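Local coordinates for protein beta-glucosidase (Pseudoalteromonas sp., PDB 3F95) that is the extra C-terminal beta-sandwich domain of an exo-1,3/1,4-beta-glucanase, a longer enzyme that probably acts as a beta-glucosidase, at residues 60-65 / 160-165; 71-76 / 148-153; 85-90 / 172-177. All coordinates share one frame; numbering follows the deposited sequence. Where two conformers were deposited one is given.

Contact 1 of 3, residues 60-65 / 160-165; sequences GFNWRA and NLSLAI
Trp63 and Leu161 lie side by side on the inner face of a beta sheet and point the same way. Leu161 CD2 sits over one face of the indole, 3.7 Å from the centroid of the six-membered ring, in a CH-pi contact. It is offset toward the rim, with CE3 of Trp63 its nearest ring atom. Leu163 CG approaches the same ring at CZ3, 3.9 Å away. Phe61 continues this face: its CE2 touches CD1 of Ile165 at 4.0 Å, the two side chains crossing at about a right angle. Trp63 NE1 is hydrogen-bonded to Ala67 O. An alanine in place of Trp63 would probably open a gap beside Leu161 and Leu163 and leave the carbonyl of Ala67 without its indole N-H donor.

The two strands are antiparallel. Phe61 and Leu163 form one hydrogen-bonded pair; Phe61 N reaches Leu163 O at 2.8 Å in a nearly straight bond. Trp63 and Leu161 form the next. Its outer bond, Leu161 N to Trp63 O, is longer at 3.3 Å and more bent (153°).

The other face carries smaller, polar side chains, and the contact opens to solvent at the Asn160 and Arg64 end. Gly60 offers no side chain to Ala164, and Ser162 OG is hydrogen-bonded to Asp95. Just before strand 161-171 begins, Asn160 OD1 bonds Lys96 NZ; beyond the end of strand 58-63, Arg64 is exposed. Strand 58-63 lies between 45-50 and 161-171 in its sheet. Across the sandwich, Leu69 of strand 67-73 and Ile156 of strand 149-158 pack on the face that carries Phe61 and Trp63.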
loop_
_atom_site.group_PDB
_atom_site.type_symbol
_atom_site.label_atom_id
_atom_site.label_comp_id
_atom_site.label_asym_id
_atom_site.label_seq_id
_atom_site.Cartn_x
_atom_site.Cartn_y
_atom_site.Cartn_z
ATOM N N GLY A 60 -7.413 4.324 -6.662
ATOM C CA GLY A 60 -8.389 4.343 -5.583
ATOM C C GLY A 60 -8.857 2.926 -5.358
ATOM O O GLY A 60 -9.050 2.180 -6.332
ATOM N N PHE A 61 -9.022 2.561 -4.098
ATOM C CA PHE A 61 -9.469 1.227 -3.712
ATOM C C PHE A 61 -10.672 1.333 -2.779
ATOM O O PHE A 61 -10.631 2.086 -1.794
ATOM C CB PHE A 61 -8.310 0.479 -3.052
ATOM C CG PHE A 61 -7.108 0.296 -3.961
ATOM C CD1 PHE A 61 -7.049 -0.762 -4.861
ATOM C CD2 PHE A 61 -6.019 1.172 -3.888
ATOM C CE1 PHE A 61 -5.944 -0.948 -5.689
ATOM C CE2 PHE A 61 -4.888 1.010 -4.706
ATOM C CZ PHE A 61 -4.856 -0.047 -5.633
ATOM N N ASN A 62 -11.731 0.564 -3.058
ATOM C CA ASN A 62 -12.939 0.574 -2.225
ATOM C C ASN A 62 -13.178 -0.847 -1.731
ATOM O O ASN A 62 -13.277 -1.758 -2.565
ATOM C CB ASN A 62 -14.155 1.021 -3.045
ATOM C CG ASN A 62 -14.077 2.472 -3.489
ATOM O OD1 ASN A 62 -13.627 3.342 -2.744
ATOM N ND2 ASN A 62 -14.532 2.738 -4.709
ATOM N N TRP A 63 -13.196 -1.045 -0.410
ATOM C CA TRP A 63 -13.532 -2.331 0.218
ATOM C C TRP A 63 -15.005 -2.280 0.622
ATOM O O TRP A 63 -15.436 -1.350 1.346
ATOM C CB TRP A 63 -12.768 -2.512 1.513
ATOM C CG TRP A 63 -11.339 -2.947 1.417
ATOM C CD1 TRP A 63 -10.860 -4.189 1.698
ATOM C CD2 TRP A 63 -10.203 -2.149 1.028
ATOM N NE1 TRP A 63 -9.506 -4.216 1.523
ATOM C CE2 TRP A 63 -9.072 -2.979 1.118
ATOM C CE3 TRP A 63 -10.033 -0.801 0.657
ATOM C CZ2 TRP A 63 -7.770 -2.520 0.847
ATOM C CZ3 TRP A 63 -8.730 -0.335 0.346
ATOM C CH2 TRP A 63 -7.626 -1.197 0.448
ATOM N N ARG A 64 -15.764 -3.282 0.187
ATOM C CA ARG A 64 -17.136 -3.475 0.653
ATOM C C ARG A 64 -17.319 -4.767 1.430
ATOM O O ARG A 64 -18.373 -4.967 2.053
ATOM C CB ARG A 64 -18.115 -3.410 -0.522
ATOM C CG ARG A 64 -18.153 -2.032 -1.147
ATOM C CD ARG A 64 -19.057 -2.046 -2.335
ATOM N NE ARG A 64 -20.430 -2.190 -1.882
ATOM C CZ ARG A 64 -21.334 -2.949 -2.490
ATOM N NH1 ARG A 64 -20.998 -3.636 -3.583
ATOM N NH2 ARG A 64 -22.566 -3.022 -1.997
ATOM N N ALA A 65 -16.310 -5.639 1.400
ATOM C CA ALA A 65 -16.259 -6.815 2.261
ATOM C C ALA A 65 -14.807 -7.194 2.486
ATOM O O ALA A 65 -13.923 -6.638 1.839
ATOM C CB ALA A 65 -17.041 -8.006 1.654
ATOM N N ASN A 160 -14.328 -2.744 5.123
ATOM C CA ASN A 160 -15.058 -1.589 4.648
ATOM C C ASN A 160 -14.182 -0.349 4.804
ATOM O O ASN A 160 -13.844 0.030 5.925
ATOM C CB ASN A 160 -16.352 -1.426 5.447
ATOM C CG ASN A 160 -17.300 -0.491 4.787
ATOM O OD1 ASN A 160 -17.071 0.723 4.755
ATOM N ND2 ASN A 160 -18.376 -1.038 4.233
ATOM N N LEU A 161 -13.838 0.272 3.683
ATOM C CA LEU A 161 -12.721 1.242 3.654
ATOM C C LEU A 161 -12.664 1.840 2.261
ATOM O O LEU A 161 -12.954 1.160 1.286
ATOM C CB LEU A 161 -11.389 0.514 3.892
ATOM C CG LEU A 161 -10.046 1.266 3.713
ATOM C CD1 LEU A 161 -9.943 2.440 4.729
ATOM C CD2 LEU A 161 -8.921 0.282 3.939
ATOM N N SER A 162 -12.319 3.125 2.183
ATOM C CA SER A 162 -12.041 3.750 0.903
ATOM C C SER A 162 -10.801 4.642 1.013
ATOM O O SER A 162 -10.741 5.562 1.851
ATOM C CB SER A 162 -13.263 4.540 0.420
ATOM O OG SER A 162 -13.004 5.125 -0.836
ATOM N N LEU A 163 -9.837 4.399 0.126
ATOM C CA LEU A 163 -8.607 5.168 0.134
ATOM C C LEU A 163 -8.000 5.155 -1.250
ATOM O O LEU A 163 -8.465 4.445 -2.126
ATOM C CB LEU A 163 -7.618 4.621 1.170
ATOM C CG LEU A 163 -7.181 3.138 1.080
ATOM C CD1 LEU A 163 -6.272 2.809 -0.100
ATOM C CD2 LEU A 163 -6.561 2.690 2.397
ATOM N N ALA A 164 -6.960 5.957 -1.421
ATOM C CA ALA A 164 -6.226 5.983 -2.678
ATOM C C ALA A 164 -4.756 6.046 -2.344
ATOM O O ALA A 164 -4.385 6.538 -1.284
ATOM C CB ALA A 164 -6.629 7.150 -3.495
ATOM N N ILE A 165 -3.929 5.530 -3.250
ATOM C CA ILE A 165 -2.485 5.413 -3.043
ATOM C C ILE A 165 -1.792 5.958 -4.292
ATOM O O ILE A 165 -2.291 5.785 -5.391
ATOM C CB ILE A 165 -2.113 3.922 -2.826
ATOM C CG1 ILE A 165 -2.642 3.437 -1.461
ATOM C CG2 ILE A 165 -0.595 3.710 -2.869
ATOM C CD1 ILE A 165 -2.789 1.913 -1.396
#

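Contact 2 of 3, residues 71-76 / 148-153; sequences LSYLEP and QPITDA
A classic beta bulge interrupts strand 149-158 of the antiparallel sheet: Thr151 and Asp152 both face Cys108 on strand 102-108. On their other flank, Tyr73 N donates to Thr151 O at 2.8 Å, with an N-H...O angle of 160°. Ala153 N also approaches Leu71 O, but that bond is weak, bent to 121°. Between the two bonds, Ser72 and Asp152 form a non-hydrogen-bonded pair. Ser72 CB lies 3.2 Å from Asp152 OD1, while Ser72 OG bonds Gln21. The other carboxylate oxygen, Asp152 OD2, makes a salt bridge to Arg155.

Strand 149-158 thus runs between 67-73 and 102-108 in one sheet of the beta sandwich. Tyr73 turns its side chain to the inside of that sandwich. A chi1 of -67° sets its CG beside the backbone N, anti to the carbonyl carbon. The ring lies alongside Ile150, pointing the same way. Tyr73 CE2 touches Ile150 CG2 at 3.5 Å, and Ala153 CB approaches the same ring carbon. Leu170 of strand 161-171, in the opposing sheet, also packs on Tyr73.

The chain then turns a corner at Leu74 and Glu75, both exposed. It returns to the same partner at Pro76. Pro76 CA makes a C-H...O contact with Ile150 O at 3.3 Å. Beside it the two proline rings meet through their CB atoms, Pro76 to Pro149, at 3.4 Å, tighter than usual for two carbons.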
loop_
_atom_site.group_PDB
_atom_site.type_symbol
_atom_site.label_atom_id
_atom_site.label_comp_id
_atom_site.label_asym_id
_atom_site.label_seq_id
_atom_site.Cartn_x
_atom_site.Cartn_y
_atom_site.Cartn_z
ATOM N N LEU A 71 0.476 -4.533 -2.994
ATOM C CA LEU A 71 1.376 -4.194 -4.064
ATOM C C LEU A 71 2.503 -5.222 -3.912
ATOM O O LEU A 71 3.210 -5.245 -2.889
ATOM C CB LEU A 71 1.896 -2.759 -3.893
ATOM C CG LEU A 71 2.960 -2.302 -4.878
ATOM C CD1 LEU A 71 2.464 -2.339 -6.310
ATOM C CD2 LEU A 71 3.435 -0.882 -4.474
ATOM N N SER A 72 2.657 -6.081 -4.913
ATOM C CA SER A 72 3.414 -7.315 -4.710
ATOM C C SER A 72 4.449 -7.561 -5.805
ATOM O O SER A 72 4.307 -7.078 -6.924
ATOM C CB SER A 72 2.460 -8.507 -4.551
ATOM O OG SER A 72 1.898 -8.874 -5.791
ATOM N N TYR A 73 5.507 -8.286 -5.437
ATOM C CA TYR A 73 6.561 -8.657 -6.366
ATOM C C TYR A 73 6.109 -9.918 -7.119
ATOM O O TYR A 73 5.517 -10.825 -6.534
ATOM C CB TYR A 73 7.856 -8.951 -5.592
ATOM C CG TYR A 73 8.472 -7.741 -4.906
ATOM C CD1 TYR A 73 9.387 -6.935 -5.572
ATOM C CD2 TYR A 73 8.157 -7.428 -3.587
ATOM C CE1 TYR A 73 9.965 -5.831 -4.949
ATOM C CE2 TYR A 73 8.741 -6.328 -2.959
ATOM C CZ TYR A 73 9.636 -5.536 -3.651
ATOM O OH TYR A 73 10.209 -4.424 -3.022
ATOM N N LEU A 74 6.375 -9.974 -8.411
ATOM C CA LEU A 74 5.933 -11.129 -9.194
ATOM C C LEU A 74 6.622 -12.427 -8.740
ATOM O O LEU A 74 6.013 -13.503 -8.746
ATOM C CB LEU A 74 6.008 -10.833 -10.695
ATOM C CG LEU A 74 4.857 -9.882 -11.123
ATOM C CD1 LEU A 74 4.984 -9.427 -12.553
ATOM C CD2 LEU A 74 3.485 -10.524 -10.900
ATOM N N GLU A 75 7.866 -12.308 -8.271
ATOM C CA GLU A 75 8.519 -13.405 -7.556
ATOM C C GLU A 75 9.167 -12.841 -6.306
ATOM O O GLU A 75 9.601 -11.699 -6.330
ATOM C CB GLU A 75 9.565 -14.090 -8.433
ATOM C CG GLU A 75 10.664 -13.175 -8.926
ATOM C CD GLU A 75 11.771 -13.923 -9.636
ATOM O OE1 GLU A 75 12.943 -13.530 -9.456
ATOM O OE2 GLU A 75 11.475 -14.894 -10.370
ATOM N N PRO A 76 9.209 -13.629 -5.208
ATOM C CA PRO A 76 9.892 -13.195 -3.990
ATOM C C PRO A 76 11.246 -12.538 -4.286
ATOM O O PRO A 76 12.059 -13.064 -5.057
ATOM C CB PRO A 76 10.085 -14.491 -3.193
ATOM C CG PRO A 76 9.362 -15.602 -3.966
ATOM C CD PRO A 76 8.561 -14.944 -5.041
ATOM N N GLN A 148 12.131 -14.205 4.416
ATOM C CA GLN A 148 13.124 -13.199 4.074
ATOM C C GLN A 148 12.947 -12.600 2.660
ATOM O O GLN A 148 12.989 -11.385 2.521
ATOM C CB GLN A 148 14.547 -13.734 4.276
ATOM C CG GLN A 148 15.611 -12.652 4.451
ATOM C CD GLN A 148 15.648 -12.074 5.869
ATOM O OE1 GLN A 148 15.827 -10.867 6.055
ATOM N NE2 GLN A 148 15.472 -12.935 6.871
ATOM N N PRO A 149 12.782 -13.433 1.608
ATOM C CA PRO A 149 12.416 -12.793 0.326
ATOM C C PRO A 149 11.031 -12.140 0.440
ATOM O O PRO A 149 10.130 -12.714 1.034
ATOM C CB PRO A 149 12.356 -13.966 -0.664
ATOM C CG PRO A 149 13.155 -15.046 -0.019
ATOM C CD PRO A 149 12.918 -14.891 1.463
ATOM N N ILE A 150 10.883 -10.943 -0.118
ATOM C CA ILE A 150 9.647 -10.176 0.039
ATOM C C ILE A 150 8.644 -10.530 -1.070
ATOM O O ILE A 150 9.000 -10.561 -2.246
ATOM C CB ILE A 150 9.931 -8.651 0.034
ATOM C CG1 ILE A 150 11.024 -8.285 1.053
ATOM C CG2 ILE A 150 8.634 -7.826 0.231
ATOM C CD1 ILE A 150 10.728 -8.638 2.501
ATOM N N THR A 151 7.400 -10.788 -0.678
ATOM C CA THR A 151 6.319 -10.980 -1.648
ATOM C C THR A 151 5.402 -9.754 -1.765
ATOM O O THR A 151 5.110 -9.307 -2.865
ATOM C CB THR A 151 5.519 -12.256 -1.347
ATOM O OG1 THR A 151 6.341 -13.395 -1.665
ATOM C CG2 THR A 151 4.258 -12.311 -2.199
ATOM N N ASP A 152 4.935 -9.237 -0.638
ATOM C CA ASP A 152 4.048 -8.065 -0.643
ATOM C C ASP A 152 4.825 -6.845 -0.103
ATOM O O ASP A 152 5.160 -6.801 1.099
ATOM C CB ASP A 152 2.810 -8.341 0.238
ATOM C CG ASP A 152 1.820 -9.342 -0.379
ATOM O OD1 ASP A 152 1.934 -9.729 -1.586
ATOM O OD2 ASP A 152 0.892 -9.727 0.383
ATOM N N ALA A 153 5.132 -5.877 -0.978
ATOM C CA ALA A 153 5.728 -4.595 -0.523
ATOM C C ALA A 153 4.797 -3.870 0.479
ATOM O O ALA A 153 5.252 -3.322 1.506
ATOM C CB ALA A 153 6.071 -3.710 -1.710
#

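Contact 3 of 3, residues 85-90 / 172-177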
loop_
_atom_site.group_PDB
_atom_site.type_symbol
_atom_site.label_atom_id
_atom_site.label_comp_id
_atom_site.label_asym_id
_atom_site.label_seq_id
_atom_site.Cartn_x
_atom_site.Cartn_y
_atom_site.Cartn_z
ATOM N N THR A 85 17.840 0.072 6.741
ATOM C CA THR A 85 17.366 1.092 7.683
ATOM C C THR A 85 16.603 2.209 6.976
ATOM O O THR A 85 16.609 3.359 7.426
ATOM C CB THR A 85 18.520 1.722 8.525
ATOM O OG1 THR A 85 19.649 1.987 7.678
ATOM C CG2 THR A 85 18.951 0.779 9.632
ATOM N N GLY A 86 15.945 1.855 5.875
ATOM C CA GLY A 86 15.214 2.814 5.054
ATOM C C GLY A 86 13.714 2.808 5.319
ATOM O O GLY A 86 13.245 2.403 6.396
ATOM N N TYR A 87 12.968 3.251 4.313
ATOM C CA TYR A 87 11.554 3.535 4.442
ATOM C C TYR A 87 10.816 3.060 3.216
ATOM O O TYR A 87 11.347 3.118 2.097
ATOM C CB TYR A 87 11.310 5.049 4.508
ATOM C CG TYR A 87 11.965 5.694 5.687
ATOM C CD1 TYR A 87 11.228 5.986 6.828
ATOM C CD2 TYR A 87 13.336 6.005 5.668
ATOM C CE1 TYR A 87 11.825 6.554 7.930
ATOM C CE2 TYR A 87 13.950 6.579 6.780
ATOM C CZ TYR A 87 13.178 6.854 7.897
ATOM O OH TYR A 87 13.760 7.430 9.003
ATOM N N LEU A 88 9.578 2.635 3.413
ATOM C CA LEU A 88 8.645 2.640 2.292
ATOM C C LEU A 88 7.918 3.980 2.365
ATOM O O LEU A 88 7.346 4.313 3.404
ATOM C CB LEU A 88 7.651 1.469 2.380
ATOM C CG LEU A 88 6.659 1.399 1.197
ATOM C CD1 LEU A 88 7.390 0.876 -0.048
ATOM C CD2 LEU A 88 5.432 0.532 1.506
ATOM N N GLU A 89 7.963 4.745 1.281
ATOM C CA GLU A 89 7.219 5.994 1.205
ATOM C C GLU A 89 6.067 5.872 0.224
ATOM O O GLU A 89 6.202 5.249 -0.832
ATOM C CB GLU A 89 8.120 7.174 0.815
ATOM C CG GLU A 89 7.355 8.499 0.687
ATOM C CD GLU A 89 8.179 9.644 0.086
ATOM O OE1 GLU A 89 9.077 10.138 0.779
ATOM O OE2 GLU A 89 7.901 10.071 -1.062
ATOM N N LEU A 90 4.928 6.463 0.577
ATOM C CA LEU A 90 3.789 6.476 -0.331
ATOM C C LEU A 90 2.932 7.693 -0.038
ATOM O O LEU A 90 3.023 8.262 1.042
ATOM C CB LEU A 90 2.947 5.192 -0.181
ATOM C CG LEU A 90 2.166 4.986 1.142
ATOM C CD1 LEU A 90 1.040 3.939 0.983
ATOM C CD2 LEU A 90 3.058 4.581 2.263
ATOM N N ILE A 172 15.891 5.868 1.188
ATOM C CA ILE A 172 16.792 5.860 2.339
ATOM C C ILE A 172 16.550 7.094 3.182
ATOM O O ILE A 172 16.937 7.124 4.346
ATOM C CB ILE A 172 18.291 5.703 1.957
ATOM C CG1 ILE A 172 18.768 6.864 1.080
ATOM C CG2 ILE A 172 18.488 4.365 1.278
ATOM C CD1 ILE A 172 20.247 6.831 0.747
ATOM N N LYS A 173 15.912 8.093 2.567
ATOM C CA LYS A 173 15.486 9.306 3.265
ATOM C C LYS A 173 14.092 9.797 2.853
ATOM O O LYS A 173 13.853 10.130 1.670
ATOM C CB LYS A 173 16.509 10.450 3.110
ATOM C CG LYS A 173 16.682 10.991 1.700
ATOM C CD LYS A 173 16.606 12.517 1.703
ATOM C CE LYS A 173 17.621 13.120 2.656
ATOM N NZ LYS A 173 17.347 14.563 2.994
ATOM N N PRO A 174 13.196 9.889 3.847
ATOM C CA PRO A 174 11.841 10.403 3.729
ATOM C C PRO A 174 11.829 11.822 3.150
ATOM O O PRO A 174 12.685 12.654 3.505
ATOM C CB PRO A 174 11.337 10.399 5.176
ATOM C CG PRO A 174 12.527 10.251 6.037
ATOM C CD PRO A 174 13.508 9.484 5.226
ATOM N N SER A 175 10.889 12.083 2.246
ATOM C CA SER A 175 10.755 13.410 1.648
ATOM C C SER A 175 10.547 14.433 2.763
ATOM O O SER A 175 10.131 14.079 3.868
ATOM C CB SER A 175 9.572 13.453 0.687
ATOM O OG SER A 175 8.352 13.379 1.404
ATOM N N ASP A 176 10.826 15.699 2.465
ATOM C CA ASP A 176 10.648 16.764 3.452
ATOM C C ASP A 176 9.229 16.855 4.001
ATOM O O ASP A 176 9.038 16.998 5.211
ATOM C CB ASP A 176 11.057 18.124 2.861
ATOM C CG ASP A 176 12.561 18.268 2.706
ATOM O OD1 ASP A 176 13.311 17.333 3.088
ATOM O OD2 ASP A 176 12.985 19.335 2.198
ATOM N N ASP A 177 8.227 16.756 3.139
ATOM C CA ASP A 177 6.890 16.988 3.694
ATOM C C ASP A 177 6.218 15.708 4.203
ATOM O O ASP A 177 5.039 15.702 4.560
ATOM C CB ASP A 177 6.015 17.835 2.759
ATOM C CG ASP A 177 6.285 19.336 2.905
ATOM O OD1 ASP A 177 5.524 20.127 2.308
ATOM O OD2 ASP A 177 7.249 19.736 3.613
#
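Tyr87, Pro174 and Glu89 carry this surface contact, where the loop after strand 161-171 folds back along strand 87-94 of the beta sandwich. The loop has no regular secondary structure of its own. The direction from Ile172 CA to Ser175 CA in the loop is 35° from that of Gly86 CA to Glu89 CA in the strand segment.

Pro174 lays its CD over one face of the Tyr87 ring in a CH-pi contact. CD stands 3.7 Å from the ring centroid, offset toward the rim on the CE2 side. It is 3.3 Å from Tyr87 CE2, a close fit. Pro174 CG stands higher above the ring, with CZ its nearest ring atom. The two side chains cross obliquely. The carbonyl O of Ile172 comes to the edge of the same ring, near its plane, 3.9 Å from CE2. The aromatic ring thus meets the loop on a face and at its rim. Tyr87 and Pro174 also touch strand 132-137, at Pro137 and Ala135 respectively.

Glu89 makes the polar half. CG is anti to the backbone N (chi1 178°), and CD continues the extended chain, which carries the carboxylate out to the loop. Glu89 and Ser175 both touch Thr133 of strand 132-137. Ser175 OG donates weakly to Glu89 OE1 from 3.4 Å. The stronger donor is the backbone amide: Ser175 N reaches the same OE1 at 3.0 Å, with an N-H...O angle of 161°, nearly along the C-O axis of the carboxylate.

In the fold
From the N terminus, strand 58-63 comes first and pairs across a long loop with 161-171 in contact 1. The next strand, 67-73, meets strand 149-158 in contact 2, so its loop lies wholly within that of contact 1. Strand 87-94 then reaches forward to the loop after 161-171 in contact 3. The segments of contact 3 alternate along the chain with those of contacts 1 and 2, so it crosses both. Contact 1 pairs strands within one sheet of the sandwich and contact 2 within the other. Contact 3 ties a loop to the sheet of contact 1, where strands 87-94 and 161-171 are neighbours. Ile165 touches Leu90, and the carbonyl of Ala153 touches Leu88, linking contact 3 to both.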